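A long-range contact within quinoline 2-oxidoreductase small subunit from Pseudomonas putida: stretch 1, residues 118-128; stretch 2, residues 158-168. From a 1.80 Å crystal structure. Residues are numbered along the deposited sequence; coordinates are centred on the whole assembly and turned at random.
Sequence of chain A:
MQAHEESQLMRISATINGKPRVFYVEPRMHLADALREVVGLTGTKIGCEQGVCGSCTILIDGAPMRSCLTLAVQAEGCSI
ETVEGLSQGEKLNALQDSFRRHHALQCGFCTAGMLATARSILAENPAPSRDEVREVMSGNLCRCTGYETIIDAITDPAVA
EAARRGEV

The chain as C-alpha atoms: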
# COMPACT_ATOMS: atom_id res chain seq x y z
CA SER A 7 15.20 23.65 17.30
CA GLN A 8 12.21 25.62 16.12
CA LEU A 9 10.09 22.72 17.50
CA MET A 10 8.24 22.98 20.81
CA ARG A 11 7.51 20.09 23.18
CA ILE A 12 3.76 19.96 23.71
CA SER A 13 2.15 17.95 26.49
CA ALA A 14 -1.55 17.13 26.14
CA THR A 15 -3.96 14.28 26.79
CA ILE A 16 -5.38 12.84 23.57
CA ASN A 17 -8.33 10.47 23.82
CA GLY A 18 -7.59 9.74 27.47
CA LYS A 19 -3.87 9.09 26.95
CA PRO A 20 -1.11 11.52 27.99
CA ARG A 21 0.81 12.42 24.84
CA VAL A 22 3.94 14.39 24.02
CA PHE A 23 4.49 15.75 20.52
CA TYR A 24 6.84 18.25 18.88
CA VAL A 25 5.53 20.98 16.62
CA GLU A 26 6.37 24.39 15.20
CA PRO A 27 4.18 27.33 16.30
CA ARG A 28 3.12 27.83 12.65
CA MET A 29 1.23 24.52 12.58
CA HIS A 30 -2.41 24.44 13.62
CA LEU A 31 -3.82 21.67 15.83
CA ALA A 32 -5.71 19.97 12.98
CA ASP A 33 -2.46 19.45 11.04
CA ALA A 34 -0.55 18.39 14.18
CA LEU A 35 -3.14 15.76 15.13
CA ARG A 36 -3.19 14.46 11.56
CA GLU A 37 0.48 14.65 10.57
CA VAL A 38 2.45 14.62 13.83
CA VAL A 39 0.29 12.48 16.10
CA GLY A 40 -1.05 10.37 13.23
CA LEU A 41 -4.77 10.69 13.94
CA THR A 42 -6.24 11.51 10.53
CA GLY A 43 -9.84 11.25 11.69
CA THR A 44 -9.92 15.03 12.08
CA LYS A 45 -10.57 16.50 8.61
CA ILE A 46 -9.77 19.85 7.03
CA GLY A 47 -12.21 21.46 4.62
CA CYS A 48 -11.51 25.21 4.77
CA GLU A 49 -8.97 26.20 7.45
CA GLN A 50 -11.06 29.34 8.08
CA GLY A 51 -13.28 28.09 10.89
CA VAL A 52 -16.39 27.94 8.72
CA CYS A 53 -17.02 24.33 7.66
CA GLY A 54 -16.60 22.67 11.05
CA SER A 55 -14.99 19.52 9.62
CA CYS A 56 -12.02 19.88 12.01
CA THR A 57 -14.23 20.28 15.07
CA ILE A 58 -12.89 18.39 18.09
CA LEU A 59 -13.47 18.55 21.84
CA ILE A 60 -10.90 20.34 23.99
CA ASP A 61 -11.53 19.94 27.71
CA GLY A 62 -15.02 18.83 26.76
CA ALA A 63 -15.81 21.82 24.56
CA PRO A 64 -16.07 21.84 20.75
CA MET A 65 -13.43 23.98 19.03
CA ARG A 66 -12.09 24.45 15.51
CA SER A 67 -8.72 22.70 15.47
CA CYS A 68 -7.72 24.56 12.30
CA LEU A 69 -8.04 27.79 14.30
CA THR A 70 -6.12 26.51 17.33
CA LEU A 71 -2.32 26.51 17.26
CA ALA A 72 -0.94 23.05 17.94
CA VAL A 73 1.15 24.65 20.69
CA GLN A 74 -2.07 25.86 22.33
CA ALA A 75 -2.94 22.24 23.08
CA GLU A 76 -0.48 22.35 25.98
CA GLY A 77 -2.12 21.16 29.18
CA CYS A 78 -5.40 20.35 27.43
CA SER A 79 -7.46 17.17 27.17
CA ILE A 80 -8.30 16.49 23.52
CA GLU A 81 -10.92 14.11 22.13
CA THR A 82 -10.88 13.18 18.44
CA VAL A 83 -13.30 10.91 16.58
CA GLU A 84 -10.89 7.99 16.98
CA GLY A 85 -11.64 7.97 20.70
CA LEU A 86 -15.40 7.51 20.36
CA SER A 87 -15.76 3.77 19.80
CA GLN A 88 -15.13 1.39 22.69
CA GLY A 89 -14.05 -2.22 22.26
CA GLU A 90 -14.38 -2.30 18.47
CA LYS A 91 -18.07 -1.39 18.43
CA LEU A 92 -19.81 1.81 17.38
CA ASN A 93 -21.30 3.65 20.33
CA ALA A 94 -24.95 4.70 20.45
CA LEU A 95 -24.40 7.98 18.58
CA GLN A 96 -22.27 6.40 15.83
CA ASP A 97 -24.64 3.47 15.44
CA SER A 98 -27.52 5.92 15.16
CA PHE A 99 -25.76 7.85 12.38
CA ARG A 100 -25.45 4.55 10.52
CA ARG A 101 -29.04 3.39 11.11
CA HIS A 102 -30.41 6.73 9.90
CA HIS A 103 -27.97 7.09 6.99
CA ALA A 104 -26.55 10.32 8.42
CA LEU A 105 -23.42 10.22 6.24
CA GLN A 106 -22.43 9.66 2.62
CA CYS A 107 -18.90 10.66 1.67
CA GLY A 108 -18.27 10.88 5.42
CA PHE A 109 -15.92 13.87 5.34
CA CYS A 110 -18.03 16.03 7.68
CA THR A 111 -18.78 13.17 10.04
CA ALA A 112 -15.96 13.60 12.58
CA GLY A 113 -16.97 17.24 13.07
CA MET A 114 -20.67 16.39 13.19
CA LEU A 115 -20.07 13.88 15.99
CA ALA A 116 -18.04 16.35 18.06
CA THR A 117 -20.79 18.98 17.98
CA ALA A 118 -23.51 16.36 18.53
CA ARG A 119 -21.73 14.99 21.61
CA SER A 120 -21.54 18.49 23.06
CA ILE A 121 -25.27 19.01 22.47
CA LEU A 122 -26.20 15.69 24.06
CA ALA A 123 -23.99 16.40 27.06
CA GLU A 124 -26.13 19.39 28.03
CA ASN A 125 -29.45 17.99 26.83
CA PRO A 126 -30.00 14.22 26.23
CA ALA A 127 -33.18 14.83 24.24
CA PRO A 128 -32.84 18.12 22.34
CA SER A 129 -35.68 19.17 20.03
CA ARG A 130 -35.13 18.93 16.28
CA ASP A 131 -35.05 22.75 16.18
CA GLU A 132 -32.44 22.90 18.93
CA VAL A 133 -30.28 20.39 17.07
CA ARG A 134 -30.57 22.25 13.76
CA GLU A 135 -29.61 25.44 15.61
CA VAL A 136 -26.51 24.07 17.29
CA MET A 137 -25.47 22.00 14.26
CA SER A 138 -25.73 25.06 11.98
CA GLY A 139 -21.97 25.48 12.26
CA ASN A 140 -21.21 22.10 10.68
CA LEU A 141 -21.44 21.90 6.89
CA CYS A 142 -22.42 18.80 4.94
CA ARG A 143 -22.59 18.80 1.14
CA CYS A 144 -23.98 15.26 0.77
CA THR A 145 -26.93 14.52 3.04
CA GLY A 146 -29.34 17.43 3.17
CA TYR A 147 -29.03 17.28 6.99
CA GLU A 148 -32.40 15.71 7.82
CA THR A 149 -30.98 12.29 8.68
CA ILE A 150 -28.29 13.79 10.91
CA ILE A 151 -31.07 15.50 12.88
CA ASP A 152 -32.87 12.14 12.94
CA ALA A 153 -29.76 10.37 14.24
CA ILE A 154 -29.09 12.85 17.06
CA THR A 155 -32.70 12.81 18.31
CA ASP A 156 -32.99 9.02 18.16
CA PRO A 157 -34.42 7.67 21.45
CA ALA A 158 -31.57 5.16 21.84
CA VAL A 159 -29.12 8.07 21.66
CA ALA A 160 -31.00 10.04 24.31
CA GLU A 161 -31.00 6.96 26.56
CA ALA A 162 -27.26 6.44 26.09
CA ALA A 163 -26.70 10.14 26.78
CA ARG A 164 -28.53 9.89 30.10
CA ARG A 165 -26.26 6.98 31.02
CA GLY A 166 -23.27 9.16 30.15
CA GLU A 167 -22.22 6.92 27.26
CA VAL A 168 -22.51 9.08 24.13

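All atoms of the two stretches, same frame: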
# COMPACT_ATOMS: atom_id res chain seq x y z
N ALA A 118 -22.37 17.12 18.01
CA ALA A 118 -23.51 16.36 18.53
C ALA A 118 -23.26 15.91 19.97
O ALA A 118 -24.16 15.99 20.81
CB ALA A 118 -23.79 15.16 17.64
N ARG A 119 -22.05 15.44 20.26
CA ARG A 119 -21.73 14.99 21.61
C ARG A 119 -21.92 16.14 22.59
O ARG A 119 -22.50 15.97 23.66
CB ARG A 119 -20.29 14.48 21.70
CG ARG A 119 -20.02 13.18 20.97
CD ARG A 119 -18.65 12.65 21.36
NE ARG A 119 -18.61 12.30 22.77
CZ ARG A 119 -17.51 12.21 23.51
NH1 ARG A 119 -17.59 11.87 24.78
NH2 ARG A 119 -16.32 12.47 22.97
N SER A 120 -21.42 17.31 22.21
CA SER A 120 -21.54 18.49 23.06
C SER A 120 -23.00 18.81 23.36
O SER A 120 -23.35 19.13 24.50
CB SER A 120 -20.88 19.69 22.38
OG SER A 120 -21.02 20.85 23.18
N ILE A 121 -23.84 18.74 22.34
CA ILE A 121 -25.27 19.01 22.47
C ILE A 121 -25.91 18.04 23.45
O ILE A 121 -26.64 18.44 24.37
CB ILE A 121 -25.99 18.85 21.11
CG1 ILE A 121 -25.52 19.93 20.13
CG2 ILE A 121 -27.50 18.91 21.31
CD1 ILE A 121 -26.08 19.76 18.73
N LEU A 122 -25.64 16.75 23.24
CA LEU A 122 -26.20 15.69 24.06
C LEU A 122 -25.72 15.72 25.50
O LEU A 122 -26.40 15.22 26.40
CB LEU A 122 -25.90 14.33 23.44
CG LEU A 122 -26.55 14.14 22.07
CD1 LEU A 122 -25.97 12.92 21.38
CD2 LEU A 122 -28.06 14.01 22.24
N ALA A 123 -24.54 16.30 25.72
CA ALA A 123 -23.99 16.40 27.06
C ALA A 123 -24.85 17.33 27.91
O ALA A 123 -25.10 17.05 29.08
CB ALA A 123 -22.56 16.91 27.00
N GLU A 124 -25.30 18.43 27.31
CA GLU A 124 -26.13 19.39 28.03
C GLU A 124 -27.61 19.01 28.04
O GLU A 124 -28.32 19.30 29.00
CB GLU A 124 -25.99 20.79 27.43
N ASN A 125 -28.06 18.38 26.96
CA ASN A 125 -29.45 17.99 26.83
C ASN A 125 -29.54 16.67 26.07
O ASN A 125 -29.30 16.63 24.86
CB ASN A 125 -30.22 19.09 26.10
CG ASN A 125 -31.69 18.79 25.94
OD1 ASN A 125 -32.19 17.77 26.43
ND2 ASN A 125 -32.40 19.68 25.26
N PRO A 126 -29.87 15.57 26.77
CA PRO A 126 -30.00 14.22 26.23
C PRO A 126 -31.05 14.07 25.13
O PRO A 126 -30.92 13.22 24.24
CB PRO A 126 -30.36 13.38 27.46
CG PRO A 126 -29.83 14.19 28.60
CD PRO A 126 -30.18 15.58 28.21
N ALA A 127 -32.10 14.88 25.21
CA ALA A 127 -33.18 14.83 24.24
C ALA A 127 -33.50 16.22 23.69
O ALA A 127 -34.56 16.79 23.97
CB ALA A 127 -34.43 14.23 24.88
N PRO A 128 -32.59 16.79 22.90
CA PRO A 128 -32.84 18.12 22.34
C PRO A 128 -33.94 18.03 21.28
O PRO A 128 -34.16 16.97 20.71
CB PRO A 128 -31.49 18.50 21.74
CG PRO A 128 -30.96 17.18 21.28
CD PRO A 128 -31.29 16.26 22.44
N ALA A 158 -32.65 5.99 21.31
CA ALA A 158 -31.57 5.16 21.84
C ALA A 158 -30.37 6.04 22.19
O ALA A 158 -29.61 5.75 23.11
CB ALA A 158 -31.16 4.10 20.83
N VAL A 159 -30.21 7.13 21.43
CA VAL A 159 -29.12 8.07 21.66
C VAL A 159 -29.39 8.85 22.95
O VAL A 159 -28.49 9.04 23.77
CB VAL A 159 -28.98 9.07 20.48
CG1 VAL A 159 -28.00 10.18 20.84
CG2 VAL A 159 -28.50 8.33 19.24
N ALA A 160 -30.63 9.29 23.12
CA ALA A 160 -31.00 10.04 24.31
C ALA A 160 -30.78 9.17 25.55
O ALA A 160 -30.27 9.63 26.56
CB ALA A 160 -32.47 10.47 24.23
N GLU A 161 -31.16 7.90 25.45
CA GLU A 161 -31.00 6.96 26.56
C GLU A 161 -29.52 6.79 26.90
O GLU A 161 -29.13 6.84 28.07
CB GLU A 161 -31.61 5.61 26.19
CG GLU A 161 -31.33 4.49 27.19
CD GLU A 161 -31.94 4.74 28.56
OE1 GLU A 161 -31.67 3.93 29.48
OE2 GLU A 161 -32.69 5.72 28.72
N ALA A 162 -28.69 6.60 25.88
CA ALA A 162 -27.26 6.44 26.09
C ALA A 162 -26.68 7.71 26.71
O ALA A 162 -25.80 7.64 27.58
CB ALA A 162 -26.57 6.13 24.77
N ALA A 163 -27.16 8.86 26.26
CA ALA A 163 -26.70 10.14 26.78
C ALA A 163 -26.97 10.24 28.28
O ALA A 163 -26.12 10.68 29.05
CB ALA A 163 -27.39 11.28 26.04
N ARG A 164 -28.17 9.84 28.69
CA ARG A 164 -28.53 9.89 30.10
C ARG A 164 -27.62 8.99 30.93
O ARG A 164 -27.35 9.27 32.10
CB ARG A 164 -29.99 9.47 30.30
CG ARG A 164 -31.00 10.45 29.75
CD ARG A 164 -32.41 10.02 30.12
NE ARG A 164 -33.31 10.05 28.98
CZ ARG A 164 -33.86 11.15 28.48
NH1 ARG A 164 -33.60 12.33 29.01
NH2 ARG A 164 -34.67 11.06 27.44
N ARG A 165 -27.15 7.91 30.32
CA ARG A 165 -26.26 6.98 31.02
C ARG A 165 -24.81 7.43 30.87
O ARG A 165 -23.88 6.70 31.23
CB ARG A 165 -26.40 5.56 30.47
CG ARG A 165 -27.80 4.96 30.54
N GLY A 166 -24.61 8.63 30.34
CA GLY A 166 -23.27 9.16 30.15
C GLY A 166 -22.40 8.32 29.23
O GLY A 166 -21.20 8.18 29.47
N GLU A 167 -22.99 7.76 28.18
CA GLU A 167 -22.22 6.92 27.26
C GLU A 167 -22.33 7.30 25.78
O GLU A 167 -22.32 6.43 24.91
CB GLU A 167 -22.60 5.45 27.45
CG GLU A 167 -24.07 5.21 27.73
CD GLU A 167 -24.36 3.76 28.09
OE1 GLU A 167 -23.72 3.25 29.04
OE2 GLU A 167 -25.22 3.15 27.43
N VAL A 168 -22.43 8.60 25.50
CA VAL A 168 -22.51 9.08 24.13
C VAL A 168 -21.20 9.76 23.72
O VAL A 168 -20.41 10.11 24.62
CB VAL A 168 -23.70 10.07 23.96
CG1 VAL A 168 -23.47 10.98 22.76
CG2 VAL A 168 -25.00 9.29 23.77
OXT VAL A 168 -20.99 9.95 22.50

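Each stretch is the end of a helix followed by a short tail: 118-124 is helical and Asn-125 leaves the helical conformation, while 158-164 is helical and Arg-165 leaves it. The two helices run in broadly the same direction, but each tail turns back beside the other stretch: Pro-126, just past the first helix, sits over Ala-160 with CA atoms 4.7 Å apart, and Val-168 comes back to Arg-119, CA to CA 6.5 Å.

The closest approach is made at a small residue. Ala-160 offers only a methyl group, and the backbone of Pro-126 comes down on it: Pro-126 O lies 3.2 Å from Ala-160 CB and also 3.2 Å from Ala-160 CA, the latter a CA-H...O contact. One turn on, Ala-163 points its methyl toward the first stretch, where it meets Pro-126 CB at 3.9 Å and Leu-122 CB at 4.3 Å, a low bump received between a proline ring and a leucine stem.

Leu-122 is the main projection from the first helix. Its CD1 fits between two valines, 3.5 Å from Val-159 CG1 and 3.5 Å from Val-168 CG1. The branched side chains give this methyl apolar surfaces, one from the helix and one from the terminal residue folded back beside it.

The charged pairing lies where the terminus comes back to the first helix. Arg-119 CB points sideways, but the long side chain brings its guanidinium to the C-terminal carboxylate. Arg-119 NE and Val-168 OXT form a salt bridge at 3.4 Å; weak hydrogen bonds run from NE and NH1 of Arg-119 to Val-168 O, at 3.4 and 3.3 Å. At the tail of the first stretch, Arg-164 brings its guanidinium up to carbon, its NH1 3.7 Å from Pro-126 CB and its NH2 4.1 Å from Ala-127 CB; these are packing contacts, and the long side chain suits an exposed position. Asn-125 steadies that tail from within, its OD1 accepting a hydrogen bond from Ala-127 N at 3.1 Å.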